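PDB 1VLP: nicotinate phosphoribosyltransferase from Saccharomyces cerevisiae, which catalyses the ATP-dependent synthesis of nicotinate ribonucleotide from nicotinate and phosphoribosyl diphosphate, the first step in making NAD from nicotinic acid. Local coordinates for residues 24-29 with 87-92; 29-34 with 244-249; 33-38 with 135-140; 37-42 with 251-256. One frame throughout, in Å; residues are numbered along the deposited sequence. Where two conformers were deposited one is given.

Interaction 1 (24-29 with 87-92)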
loop_
_atom_site.group_PDB
_atom_site.type_symbol
_atom_site.label_atom_id
_atom_site.label_comp_id
_atom_site.label_asym_id
_atom_site.label_seq_id
_atom_site.Cartn_x
_atom_site.Cartn_y
_atom_site.Cartn_z
ATOM N N THR A 24 -1.714 0.417 -10.107
ATOM C CA THR A 24 -2.099 0.278 -8.705
ATOM C C THR A 24 -1.067 -0.628 -8.025
ATOM O O THR A 24 -0.231 -1.254 -8.700
ATOM C CB THR A 24 -3.530 -0.355 -8.518
ATOM O OG1 THR A 24 -3.967 -0.150 -7.169
ATOM C CG2 THR A 24 -3.541 -1.812 -8.781
ATOM N N ASP A 25 -1.174 -0.733 -6.708
ATOM C CA ASP A 25 -0.312 -1.635 -5.941
ATOM C C ASP A 25 -0.804 -3.097 -6.050
ATOM O O ASP A 25 -2.023 -3.325 -5.952
ATOM C CB ASP A 25 -0.259 -1.218 -4.464
ATOM C CG ASP A 25 0.371 0.196 -4.248
ATOM O OD1 ASP A 25 1.519 0.414 -4.654
ATOM O OD2 ASP A 25 -0.310 1.077 -3.714
HETATM N N MSE A 26 0.105 -4.061 -6.238
HETATM C CA MSE A 26 -0.298 -5.469 -6.359
HETATM C C MSE A 26 -1.165 -5.934 -5.228
HETATM O O MSE A 26 -2.098 -6.729 -5.473
HETATM C CB MSE A 26 0.887 -6.408 -6.463
HETATM C CG MSE A 26 0.494 -7.899 -6.349
HETATM SE SE MSE A 26 2.050 -8.912 -6.882
HETATM C CE MSE A 26 1.520 -10.688 -5.940
ATOM N N TYR A 27 -0.928 -5.428 -4.006
ATOM C CA TYR A 27 -1.764 -5.863 -2.871
ATOM C C TYR A 27 -3.239 -5.554 -3.092
ATOM O O TYR A 27 -4.100 -6.287 -2.584
ATOM C CB TYR A 27 -1.284 -5.336 -1.517
ATOM C CG TYR A 27 -1.715 -3.916 -1.182
ATOM C CD1 TYR A 27 -2.958 -3.662 -0.596
ATOM C CD2 TYR A 27 -0.907 -2.847 -1.466
ATOM C CE1 TYR A 27 -3.357 -2.355 -0.284
ATOM C CE2 TYR A 27 -1.306 -1.520 -1.156
ATOM C CZ TYR A 27 -2.519 -1.292 -0.575
ATOM O OH TYR A 27 -2.864 0.009 -0.288
ATOM N N LYS A 28 -3.554 -4.538 -3.907
ATOM C CA LYS A 28 -4.974 -4.276 -4.186
ATOM C C LYS A 28 -5.660 -5.381 -4.978
ATOM O O LYS A 28 -6.797 -5.744 -4.697
ATOM C CB LYS A 28 -5.181 -2.882 -4.820
ATOM C CG LYS A 28 -4.786 -1.734 -3.905
ATOM C CD LYS A 28 -5.929 -1.098 -3.065
ATOM C CE LYS A 28 -6.565 -1.919 -1.966
ATOM N NZ LYS A 28 -7.498 -1.018 -1.185
ATOM N N ILE A 29 -4.962 -5.961 -5.949
ATOM C CA ILE A 29 -5.476 -7.062 -6.712
ATOM C C ILE A 29 -5.582 -8.340 -5.922
ATOM O O ILE A 29 -6.554 -9.065 -6.047
ATOM C CB ILE A 29 -4.639 -7.215 -8.032
ATOM C CG1 ILE A 29 -4.802 -5.951 -8.902
ATOM C CG2 ILE A 29 -5.007 -8.465 -8.846
ATOM C CD1 ILE A 29 -6.247 -5.640 -9.349
ATOM N N GLN A 87 0.231 -14.872 -15.592
ATOM C CA GLN A 87 1.645 -15.217 -15.614
ATOM C C GLN A 87 2.399 -14.901 -14.312
ATOM O O GLN A 87 3.117 -15.770 -13.785
ATOM C CB GLN A 87 2.352 -14.528 -16.802
ATOM C CG GLN A 87 3.858 -14.886 -16.944
ATOM C CD GLN A 87 4.173 -16.426 -17.051
ATOM O OE1 GLN A 87 5.235 -16.889 -16.586
ATOM N NE2 GLN A 87 3.276 -17.197 -17.684
ATOM N N GLU A 88 2.217 -13.688 -13.787
ATOM C CA GLU A 88 2.978 -13.204 -12.641
ATOM C C GLU A 88 2.336 -13.484 -11.296
ATOM O O GLU A 88 3.030 -13.430 -10.261
ATOM C CB GLU A 88 3.226 -11.697 -12.743
ATOM C CG GLU A 88 4.026 -11.242 -13.936
ATOM C CD GLU A 88 5.411 -11.877 -14.043
ATOM O OE1 GLU A 88 6.110 -12.089 -13.016
ATOM O OE2 GLU A 88 5.808 -12.173 -15.182
ATOM N N ILE A 89 1.028 -13.687 -11.286
ATOM C CA ILE A 89 0.300 -14.054 -10.068
ATOM C C ILE A 89 -0.535 -15.290 -10.351
ATOM O O ILE A 89 -1.764 -15.229 -10.390
ATOM C CB ILE A 89 -0.568 -12.890 -9.508
ATOM C CG1 ILE A 89 0.096 -11.512 -9.755
ATOM C CG2 ILE A 89 -0.830 -13.148 -8.045
ATOM C CD1 ILE A 89 -0.789 -10.315 -9.262
ATOM N N PRO A 90 0.124 -16.447 -10.590
ATOM C CA PRO A 90 -0.568 -17.622 -11.073
ATOM C C PRO A 90 -1.528 -18.244 -10.074
ATOM O O PRO A 90 -2.406 -18.977 -10.472
ATOM C CB PRO A 90 0.583 -18.607 -11.422
ATOM C CG PRO A 90 1.685 -18.172 -10.599
ATOM C CD PRO A 90 1.570 -16.702 -10.466
ATOM N N TYR A 91 -1.368 -17.904 -8.797
ATOM C CA TYR A 91 -2.213 -18.389 -7.725
ATOM C C TYR A 91 -3.492 -17.598 -7.541
ATOM O O TYR A 91 -4.293 -17.933 -6.691
ATOM C CB TYR A 91 -1.406 -18.443 -6.412
ATOM C CG TYR A 91 -0.692 -17.163 -6.037
ATOM C CD1 TYR A 91 -1.338 -16.171 -5.291
ATOM C CD2 TYR A 91 0.625 -16.936 -6.440
ATOM C CE1 TYR A 91 -0.698 -15.003 -4.952
ATOM C CE2 TYR A 91 1.276 -15.770 -6.101
ATOM C CZ TYR A 91 0.605 -14.808 -5.370
ATOM O OH TYR A 91 1.257 -13.645 -5.038
ATOM N N LEU A 92 -3.720 -16.531 -8.322
ATOM C CA LEU A 92 -5.062 -15.925 -8.333
ATOM C C LEU A 92 -6.061 -16.995 -8.721
ATOM O O LEU A 92 -5.829 -17.734 -9.682
ATOM C CB LEU A 92 -5.177 -14.770 -9.326
ATOM C CG LEU A 92 -4.339 -13.541 -9.012
ATOM C CD1 LEU A 92 -4.430 -12.506 -10.163
ATOM C CD2 LEU A 92 -4.788 -12.902 -7.720
#
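Met26, built as selenomethionine, and Ile89 reach toward each other tip to tip, joining the N-terminal part of helix 26-38 to the turn that follows helix 79-88. The Met26 chain is straight throughout: with CG anti to the backbone N (chi1 170°) and the later torsions extended as well, its end is carried clear of its own helix. Selenium then lies 4.0 Å from Ile89 CD1. One atom further on, CE rests 4.0 Å from Ile89 CG2, so the selenomethionine tip runs past both branches of the isoleucine. CE also comes 3.1 Å from Tyr91 OH, a tight approach made obliquely to the ring. Tyr27, next in sequence, probably binds nicotinate, as in relatives. Ile89 is the second half of this arrangement: its CG2 sits 3.4 Å above one face of the Tyr91 ring, toward the rim. A type I turn from Ile89 to Leu92, closed by Leu92 N to Ile89 O at 3.1 Å, puts these side chains together. Ile29, one turn along the helix from Met26, adds a looser apolar touch, its CG2 4.3 Å from Leu92 CD1. Across the segments everything is van der Waals contact. Beyond them, Met26 and Ile29 both pack on Ile228 of helix 228-234, while Ile29 meets Tyr96 and Leu92 meets Ile97, both on helix 94-101.

Interaction 2 (29-34 with 244-249); sequences ITMHAA and HEWVMG
Ala34 and Met31 of helix 26-38 both pack against Trp246. The Ala34 methyl makes a CH-pi contact over the face of the indole, CB standing 4.0 Å from the six-membered ring centroid and 26° off its normal. Met31, a selenomethionine, makes an oblique Met-aromatic contact, with SE 4.9 Å from the five-membered ring centroid. For apolar contact its chain, bent at the second and third torsions, turns SE to within 3.4 Å of Trp246 CB and brings CE to 3.4 Å from Glu245 CG; a second conformer of Met31 leaves these short distances doubtful. The polar ends have outside partners: Tyr46 OH and Lys28 for Glu245, the Ala264 carbonyl for Trp246 NE1. With an alanine in place of Trp246, the Ala34 methyl would probably face a gap and the Ala264 carbonyl lose its donor. His244 is by similarity the autophosphorylated histidine, and the Met31 side chain lies about 4 Å from that of Tyr27, probably a nicotinate-site residue. The near-parallel helix pair (24° apart, axes 10.9 Å at closest) joins the N-terminal domain to the barrel family region; helix 260-272 meets both through Trp268 on Ala34 and Cys267 on Trp246, and Trp137 of helix 137-140 touches Met31 and Trp246.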
loop_
_atom_site.group_PDB
_atom_site.type_symbol
_atom_site.label_atom_id
_atom_site.label_comp_id
_atom_site.label_asym_id
_atom_site.label_seq_id
_atom_site.Cartn_x
_atom_site.Cartn_y
_atom_site.Cartn_z
ATOM N N ILE A 29 -4.962 -5.961 -5.949
ATOM C CA ILE A 29 -5.476 -7.062 -6.712
ATOM C C ILE A 29 -5.582 -8.340 -5.922
ATOM O O ILE A 29 -6.554 -9.065 -6.047
ATOM C CB ILE A 29 -4.639 -7.215 -8.032
ATOM C CG1 ILE A 29 -4.802 -5.951 -8.902
ATOM C CG2 ILE A 29 -5.007 -8.465 -8.846
ATOM C CD1 ILE A 29 -6.247 -5.640 -9.349
ATOM N N THR A 30 -4.588 -8.647 -5.106
ATOM C CA THR A 30 -4.693 -9.865 -4.259
ATOM C C THR A 30 -5.820 -9.698 -3.222
ATOM O O THR A 30 -6.620 -10.635 -3.054
ATOM C CB THR A 30 -3.361 -10.258 -3.621
ATOM O OG1 THR A 30 -2.806 -9.153 -2.908
ATOM C CG2 THR A 30 -2.386 -10.710 -4.698
HETATM N N MSE A 31 -5.954 -8.535 -2.586
HETATM C CA MSE A 31 -7.111 -8.277 -1.757
HETATM C C MSE A 31 -8.426 -8.407 -2.487
HETATM O O MSE A 31 -9.354 -8.994 -1.994
HETATM C CB MSE A 31 -7.057 -6.835 -1.217
HETATM C CG MSE A 31 -6.145 -6.587 -0.058
HETATM SE SE MSE A 31 -6.914 -7.486 1.526
HETATM C CE MSE A 31 -8.469 -6.575 1.711
ATOM N N HIS A 32 -8.467 -7.862 -3.699
ATOM C CA HIS A 32 -9.672 -7.950 -4.527
ATOM C C HIS A 32 -10.073 -9.431 -4.728
ATOM O O HIS A 32 -11.220 -9.825 -4.601
ATOM C CB HIS A 32 -9.414 -7.263 -5.879
ATOM C CG HIS A 32 -10.656 -7.080 -6.697
ATOM N ND1 HIS A 32 -10.622 -6.958 -8.080
ATOM C CD2 HIS A 32 -11.967 -6.986 -6.339
ATOM C CE1 HIS A 32 -11.862 -6.776 -8.523
ATOM N NE2 HIS A 32 -12.697 -6.828 -7.494
ATOM N N ALA A 33 -9.085 -10.249 -5.089
ATOM C CA ALA A 33 -9.297 -11.706 -5.238
ATOM C C ALA A 33 -9.742 -12.330 -3.936
ATOM O O ALA A 33 -10.675 -13.125 -3.922
ATOM C CB ALA A 33 -8.065 -12.375 -5.740
ATOM N N ALA A 34 -9.119 -11.918 -2.832
ATOM C CA ALA A 34 -9.479 -12.503 -1.523
ATOM C C ALA A 34 -10.919 -12.120 -1.119
ATOM O O ALA A 34 -11.684 -12.942 -0.612
ATOM C CB ALA A 34 -8.459 -12.068 -0.444
ATOM N N HIS A 244 -3.443 -4.248 5.874
ATOM C CA HIS A 244 -4.208 -4.174 7.147
ATOM C C HIS A 244 -5.677 -4.372 6.942
ATOM O O HIS A 244 -6.325 -4.962 7.806
ATOM C CB HIS A 244 -3.992 -2.865 7.907
ATOM C CG HIS A 244 -2.584 -2.634 8.352
ATOM N ND1 HIS A 244 -1.979 -3.375 9.343
ATOM C CD2 HIS A 244 -1.644 -1.767 7.896
ATOM C CE1 HIS A 244 -0.732 -2.948 9.498
ATOM N NE2 HIS A 244 -0.510 -1.966 8.634
ATOM N N GLU A 245 -6.197 -3.905 5.799
ATOM C CA GLU A 245 -7.645 -3.894 5.593
ATOM C C GLU A 245 -8.237 -5.307 5.599
ATOM O O GLU A 245 -9.373 -5.512 6.020
ATOM C CB GLU A 245 -8.017 -3.066 4.359
ATOM C CG GLU A 245 -7.707 -3.591 3.071
ATOM C CD GLU A 245 -8.314 -2.715 1.903
ATOM O OE1 GLU A 245 -9.560 -2.579 1.879
ATOM O OE2 GLU A 245 -7.563 -2.306 1.024
ATOM N N TRP A 246 -7.411 -6.313 5.280
ATOM C CA TRP A 246 -7.822 -7.705 5.364
ATOM C C TRP A 246 -8.201 -8.111 6.748
ATOM O O TRP A 246 -9.355 -8.472 6.970
ATOM C CB TRP A 246 -6.750 -8.634 4.766
ATOM C CG TRP A 246 -7.171 -10.051 4.728
ATOM C CD1 TRP A 246 -6.561 -11.089 5.374
ATOM C CD2 TRP A 246 -8.263 -10.627 3.992
ATOM N NE1 TRP A 246 -7.210 -12.245 5.104
ATOM C CE2 TRP A 246 -8.252 -12.011 4.262
ATOM C CE3 TRP A 246 -9.256 -10.110 3.131
ATOM C CZ2 TRP A 246 -9.199 -12.895 3.717
ATOM C CZ3 TRP A 246 -10.186 -10.982 2.593
ATOM C CH2 TRP A 246 -10.155 -12.342 2.879
ATOM N N VAL A 247 -7.283 -8.095 7.718
ATOM C CA VAL A 247 -7.715 -8.548 9.065
ATOM C C VAL A 247 -8.720 -7.591 9.717
ATOM O O VAL A 247 -9.539 -8.040 10.488
ATOM C CB VAL A 247 -6.561 -8.932 10.066
ATOM C CG1 VAL A 247 -5.800 -7.749 10.520
ATOM C CG2 VAL A 247 -7.152 -9.729 11.299
HETATM N N MSE A 248 -8.615 -6.298 9.428
HETATM C CA MSE A 248 -9.611 -5.270 9.916
HETATM C C MSE A 248 -10.986 -5.657 9.444
HETATM O O MSE A 248 -11.916 -5.708 10.249
HETATM C CB MSE A 248 -9.233 -3.879 9.436
HETATM C CG MSE A 248 -7.942 -3.309 9.983
HETATM SE SE MSE A 248 -7.509 -1.626 9.124
HETATM C CE MSE A 248 -9.001 -0.542 9.755
ATOM N N GLY A 249 -11.149 -5.994 8.148
ATOM C CA GLY A 249 -12.458 -6.422 7.649
ATOM C C GLY A 249 -12.937 -7.727 8.245
ATOM O O GLY A 249 -14.074 -7.864 8.662
#

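Interaction 3 (33-38 with 135-140)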
loop_
_atom_site.group_PDB
_atom_site.type_symbol
_atom_site.label_atom_id
_atom_site.label_comp_id
_atom_site.label_asym_id
_atom_site.label_seq_id
_atom_site.Cartn_x
_atom_site.Cartn_y
_atom_site.Cartn_z
ATOM N N ALA A 33 -9.085 -10.249 -5.089
ATOM C CA ALA A 33 -9.297 -11.706 -5.238
ATOM C C ALA A 33 -9.742 -12.330 -3.936
ATOM O O ALA A 33 -10.675 -13.125 -3.922
ATOM C CB ALA A 33 -8.065 -12.375 -5.740
ATOM N N ALA A 34 -9.119 -11.918 -2.832
ATOM C CA ALA A 34 -9.479 -12.503 -1.523
ATOM C C ALA A 34 -10.919 -12.120 -1.119
ATOM O O ALA A 34 -11.684 -12.942 -0.612
ATOM C CB ALA A 34 -8.459 -12.068 -0.444
ATOM N N VAL A 35 -11.298 -10.855 -1.370
ATOM C CA VAL A 35 -12.594 -10.337 -0.973
ATOM C C VAL A 35 -13.672 -10.934 -1.847
ATOM O O VAL A 35 -14.741 -11.311 -1.352
ATOM C CB VAL A 35 -12.574 -8.820 -1.057
ATOM C CG1 VAL A 35 -13.920 -8.240 -0.989
ATOM C CG2 VAL A 35 -11.656 -8.273 0.073
ATOM N N PHE A 36 -13.387 -10.994 -3.144
ATOM C CA PHE A 36 -14.297 -11.610 -4.109
ATOM C C PHE A 36 -14.573 -13.068 -3.731
ATOM O O PHE A 36 -15.716 -13.500 -3.803
ATOM C CB PHE A 36 -13.725 -11.531 -5.545
ATOM C CG PHE A 36 -14.458 -12.421 -6.532
ATOM C CD1 PHE A 36 -15.715 -12.085 -6.972
ATOM C CD2 PHE A 36 -13.891 -13.640 -6.949
ATOM C CE1 PHE A 36 -16.400 -12.908 -7.881
ATOM C CE2 PHE A 36 -14.587 -14.472 -7.853
ATOM C CZ PHE A 36 -15.825 -14.094 -8.298
ATOM N N THR A 37 -13.524 -13.794 -3.365
ATOM C CA THR A 37 -13.582 -15.220 -3.089
ATOM C C THR A 37 -14.401 -15.518 -1.805
ATOM O O THR A 37 -15.241 -16.431 -1.780
ATOM C CB THR A 37 -12.153 -15.850 -3.071
ATOM O OG1 THR A 37 -11.526 -15.740 -4.394
ATOM C CG2 THR A 37 -12.187 -17.327 -2.697
ATOM N N ASN A 38 -14.159 -14.738 -0.748
ATOM C CA ASN A 38 -14.595 -15.034 0.598
ATOM C C ASN A 38 -15.747 -14.179 1.095
ATOM O O ASN A 38 -16.626 -14.655 1.809
ATOM C CB ASN A 38 -13.396 -14.876 1.542
ATOM C CG ASN A 38 -12.322 -15.894 1.276
ATOM O OD1 ASN A 38 -12.492 -17.076 1.613
ATOM N ND2 ASN A 38 -11.207 -15.473 0.696
ATOM N N GLY A 135 -19.914 0.677 -0.678
ATOM C CA GLY A 135 -20.576 -0.382 -1.477
ATOM C C GLY A 135 -20.076 -1.742 -1.093
ATOM O O GLY A 135 -19.426 -1.889 -0.039
ATOM N N SER A 136 -20.332 -2.753 -1.932
ATOM C CA SER A 136 -19.788 -4.076 -1.681
ATOM C C SER A 136 -18.270 -3.988 -1.665
ATOM O O SER A 136 -17.655 -3.256 -2.402
ATOM C CB SER A 136 -20.288 -5.080 -2.749
ATOM O OG SER A 136 -20.079 -6.428 -2.382
ATOM N N TRP A 137 -17.660 -4.788 -0.810
ATOM C CA TRP A 137 -16.214 -4.775 -0.662
ATOM C C TRP A 137 -15.513 -5.073 -2.004
ATOM O O TRP A 137 -14.583 -4.375 -2.332
ATOM C CB TRP A 137 -15.814 -5.718 0.466
ATOM C CG TRP A 137 -14.444 -5.479 1.085
ATOM C CD1 TRP A 137 -13.582 -4.455 0.837
ATOM C CD2 TRP A 137 -13.845 -6.252 2.126
ATOM N NE1 TRP A 137 -12.494 -4.545 1.615
ATOM C CE2 TRP A 137 -12.613 -5.632 2.438
ATOM C CE3 TRP A 137 -14.216 -7.421 2.824
ATOM C CZ2 TRP A 137 -11.731 -6.170 3.395
ATOM C CZ3 TRP A 137 -13.340 -7.930 3.772
ATOM C CH2 TRP A 137 -12.121 -7.299 4.058
ATOM N N LYS A 138 -16.009 -6.025 -2.795
ATOM C CA LYS A 138 -15.440 -6.330 -4.122
ATOM C C LYS A 138 -15.587 -5.192 -5.147
ATOM O O LYS A 138 -14.833 -5.150 -6.110
ATOM C CB LYS A 138 -16.035 -7.599 -4.726
ATOM C CG LYS A 138 -17.425 -7.505 -5.211
ATOM C CD LYS A 138 -17.935 -8.910 -5.565
ATOM C CE LYS A 138 -19.330 -8.872 -6.115
ATOM N NZ LYS A 138 -20.370 -8.512 -5.118
ATOM N N ASP A 139 -16.552 -4.311 -4.934
ATOM C CA ASP A 139 -16.796 -3.137 -5.791
ATOM C C ASP A 139 -15.984 -1.921 -5.377
ATOM O O ASP A 139 -15.917 -0.929 -6.143
ATOM C CB ASP A 139 -18.276 -2.706 -5.757
ATOM C CG ASP A 139 -19.182 -3.639 -6.522
ATOM O OD1 ASP A 139 -18.691 -4.491 -7.267
ATOM O OD2 ASP A 139 -20.407 -3.522 -6.351
ATOM N N THR A 140 -15.436 -1.923 -4.156
ATOM C CA THR A 140 -14.817 -0.723 -3.592
ATOM C C THR A 140 -13.308 -0.813 -3.356
ATOM O O THR A 140 -12.585 0.243 -3.314
ATOM C CB THR A 140 -15.534 -0.303 -2.280
ATOM O OG1 THR A 140 -15.450 -1.342 -1.343
ATOM C CG2 THR A 140 -16.996 0.014 -2.576
#
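Val35 holds CG1 opposite its backbone N (chi1 166°) and CG2 opposite its carbonyl carbon, so both methyls of the fork meet Trp137. The tryptophan has CG swung away from its own N (chi1 -159°), and the two side chains cross at about a right angle. CG2 of Val35 lies almost squarely over the indole, 3.6 Å from the centroid of the six-membered ring and 12° off its normal, a well-centred CH-pi contact. The other methyl, CG1, fits into the base of the side chain, 3.5 Å from Trp137 CB, and reaches the backbone too, 3.5 Å from Lys138 N. Replacing Trp137 with a serine is likely to open a gap beneath both Val35 methyls. The contact joins helix 26-38 to the short helix 137-140 after strand 126-134, inside the N-terminal domain, with the Trp137 side chain about 10 Å from that of Tyr27. Alongside, Lys138 lays its aliphatic part at the edge of the Phe36 ring, CD being 4.1 Å from Phe36 CD1, and Tyr99 stacks on the same phenyl group. The lysine end leads away, its NZ hydrogen-bonded to the carbonyl of Pro40. Within helix 26-38, Asn38 ND2 binds Ala34 O at 2.9 Å on a lone pair in the carbonyl plane. Chemically the seam is apolar with a polar margin: the lysine contributes its methylenes to the contact and carries its charge to a backbone oxygen.

Interaction 4 (37-42 with 251-256)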
loop_
_atom_site.group_PDB
_atom_site.type_symbol
_atom_site.label_atom_id
_atom_site.label_comp_id
_atom_site.label_asym_id
_atom_site.label_seq_id
_atom_site.Cartn_x
_atom_site.Cartn_y
_atom_site.Cartn_z
ATOM N N THR A 37 -13.524 -13.794 -3.365
ATOM C CA THR A 37 -13.582 -15.220 -3.089
ATOM C C THR A 37 -14.401 -15.518 -1.805
ATOM O O THR A 37 -15.241 -16.431 -1.780
ATOM C CB THR A 37 -12.153 -15.850 -3.071
ATOM O OG1 THR A 37 -11.526 -15.740 -4.394
ATOM C CG2 THR A 37 -12.187 -17.327 -2.697
ATOM N N ASN A 38 -14.159 -14.738 -0.748
ATOM C CA ASN A 38 -14.595 -15.034 0.598
ATOM C C ASN A 38 -15.747 -14.179 1.095
ATOM O O ASN A 38 -16.626 -14.655 1.809
ATOM C CB ASN A 38 -13.396 -14.876 1.542
ATOM C CG ASN A 38 -12.322 -15.894 1.276
ATOM O OD1 ASN A 38 -12.492 -17.076 1.613
ATOM N ND2 ASN A 38 -11.207 -15.473 0.696
ATOM N N PHE A 39 -15.762 -12.911 0.693
ATOM C CA PHE A 39 -16.728 -11.942 1.204
ATOM C C PHE A 39 -17.389 -11.070 0.108
ATOM O O PHE A 39 -17.462 -9.864 0.234
ATOM C CB PHE A 39 -16.031 -11.057 2.248
ATOM C CG PHE A 39 -15.364 -11.841 3.356
ATOM C CD1 PHE A 39 -16.115 -12.582 4.263
ATOM C CD2 PHE A 39 -13.987 -11.852 3.502
ATOM C CE1 PHE A 39 -15.521 -13.290 5.275
ATOM C CE2 PHE A 39 -13.395 -12.560 4.513
ATOM C CZ PHE A 39 -14.156 -13.279 5.400
ATOM N N PRO A 40 -17.930 -11.703 -0.933
ATOM C CA PRO A 40 -18.511 -10.980 -2.095
ATOM C C PRO A 40 -19.753 -10.098 -1.791
ATOM O O PRO A 40 -20.179 -9.292 -2.642
ATOM C CB PRO A 40 -18.938 -12.134 -3.016
ATOM C CG PRO A 40 -19.177 -13.273 -2.112
ATOM C CD PRO A 40 -18.115 -13.162 -1.059
ATOM N N ASP A 41 -20.325 -10.290 -0.621
ATOM C CA ASP A 41 -21.600 -9.691 -0.158
ATOM C C ASP A 41 -21.407 -8.527 0.855
ATOM O O ASP A 41 -22.266 -7.660 1.036
ATOM C CB ASP A 41 -22.362 -10.776 0.584
ATOM C CG ASP A 41 -21.481 -11.508 1.680
ATOM O OD1 ASP A 41 -20.355 -12.027 1.302
ATOM O OD2 ASP A 41 -21.938 -11.569 2.897
ATOM N N VAL A 42 -20.309 -8.601 1.577
ATOM C CA VAL A 42 -19.993 -7.665 2.652
ATOM C C VAL A 42 -19.889 -6.274 2.077
ATOM O O VAL A 42 -19.364 -6.081 0.988
ATOM C CB VAL A 42 -18.640 -8.089 3.325
ATOM C CG1 VAL A 42 -18.059 -7.014 4.202
ATOM C CG2 VAL A 42 -18.807 -9.406 4.055
ATOM N N ALA A 251 -12.215 -9.014 11.160
ATOM C CA ALA A 251 -12.650 -8.732 12.535
ATOM C C ALA A 251 -13.993 -8.007 12.603
ATOM O O ALA A 251 -14.838 -8.361 13.415
ATOM C CB ALA A 251 -11.591 -7.934 13.269
ATOM N N SER A 252 -14.188 -7.024 11.736
ATOM C CA SER A 252 -15.373 -6.161 11.786
ATOM C C SER A 252 -16.664 -6.813 11.298
ATOM O O SER A 252 -17.777 -6.346 11.650
ATOM C CB SER A 252 -15.137 -4.924 10.957
ATOM O OG SER A 252 -14.180 -4.140 11.576
ATOM N N ILE A 253 -16.534 -7.842 10.463
ATOM C CA ILE A 253 -17.697 -8.516 9.926
ATOM C C ILE A 253 -18.558 -8.977 11.112
ATOM O O ILE A 253 -19.737 -8.692 11.161
ATOM C CB ILE A 253 -17.323 -9.662 8.956
ATOM C CG1 ILE A 253 -16.803 -9.088 7.639
ATOM C CG2 ILE A 253 -18.543 -10.479 8.615
ATOM C CD1 ILE A 253 -16.104 -10.053 6.759
ATOM N N SER A 254 -17.980 -9.640 12.102
ATOM C CA SER A 254 -18.798 -10.050 13.228
ATOM C C SER A 254 -18.229 -9.614 14.582
ATOM O O SER A 254 -18.743 -10.004 15.608
ATOM C CB SER A 254 -19.037 -11.563 13.156
ATOM O OG SER A 254 -17.843 -12.230 12.772
ATOM N N GLU A 255 -17.192 -8.777 14.555
ATOM C CA GLU A 255 -16.561 -8.260 15.763
ATOM C C GLU A 255 -15.939 -9.363 16.650
ATOM O O GLU A 255 -15.815 -9.212 17.861
ATOM C CB GLU A 255 -17.514 -7.309 16.507
ATOM C CG GLU A 255 -17.811 -6.047 15.672
ATOM C CD GLU A 255 -18.419 -4.937 16.495
ATOM O OE1 GLU A 255 -19.432 -5.181 17.191
ATOM O OE2 GLU A 255 -17.880 -3.815 16.451
ATOM N N ASP A 256 -15.520 -10.465 16.019
ATOM C CA ASP A 256 -14.698 -11.440 16.695
ATOM C C ASP A 256 -13.226 -11.026 16.515
ATOM O O ASP A 256 -12.531 -11.494 15.580
ATOM C CB ASP A 256 -14.913 -12.853 16.128
ATOM C CG ASP A 256 -14.290 -13.933 17.021
ATOM O OD1 ASP A 256 -13.449 -13.608 17.907
ATOM O OD2 ASP A 256 -14.676 -15.108 16.867
#
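Ile253 pushes its terminal methyl onto the ring of Phe39, a CH-pi contact that ties the N-terminal domain to helix 244-254 in the part of the chain that belongs to the TIM-barrel-like family of type II phosphoribosyltransferases. CD1 stands over the ring face, 3.7 Å from the centroid and 19° off the normal, displaced toward the CD1-CE1 side of the phenyl group. Val42 supplies the second surface: its CG2 is 3.9 Å from the same Ile253 methyl, and the two side chains cross at about a right angle. One methyl thus meets both an aromatic face and a valine branch, which lie on adjoining sides of it. The isoleucine gets there because its chi2 of 165° sets CD1 anti to CA, carrying it away from its own backbone. Next come the residues that set these groups in place. Phe39 is the first residue to leave helical angles at the end of helix 26-38, and the chain then bends so that Val42, just ahead of strand 43-50, returns to the same side; Val42 also pairs through its backbone with Trp137. Val395 of strand 388-395 touches both Val42 and Ile253. On the barrel side, Ser252 OG bonds to the carbonyls of Met248 and His399. The ring of Phe39 has its other face backed by its own neighbour, with Asn38 CB lying 3.6 Å above that plane, toward the rim.

Helix 26-38 and the residues flanking it supply the first segment of every contact. Interaction 1 closes the shortest loop, back from 87-92, and interaction 3 a longer one from 135-140, both inside the N-terminal domain. Interactions 2 and 4 span more than 200 residues each and tie this helix to helix 244-254 of the barrel family region. Interaction 1 crosses the other three, and 2 crosses 4; interaction 3 overlaps 2 and 4 at its start. Physical touches link them: Leu92 CD2 lies 3.9 Å from Ala33 CB, Gly249 CA lies 3.7 Å from Trp137 CH2, and Trp246 CH2 lies 3.6 Å from Phe39 CE2.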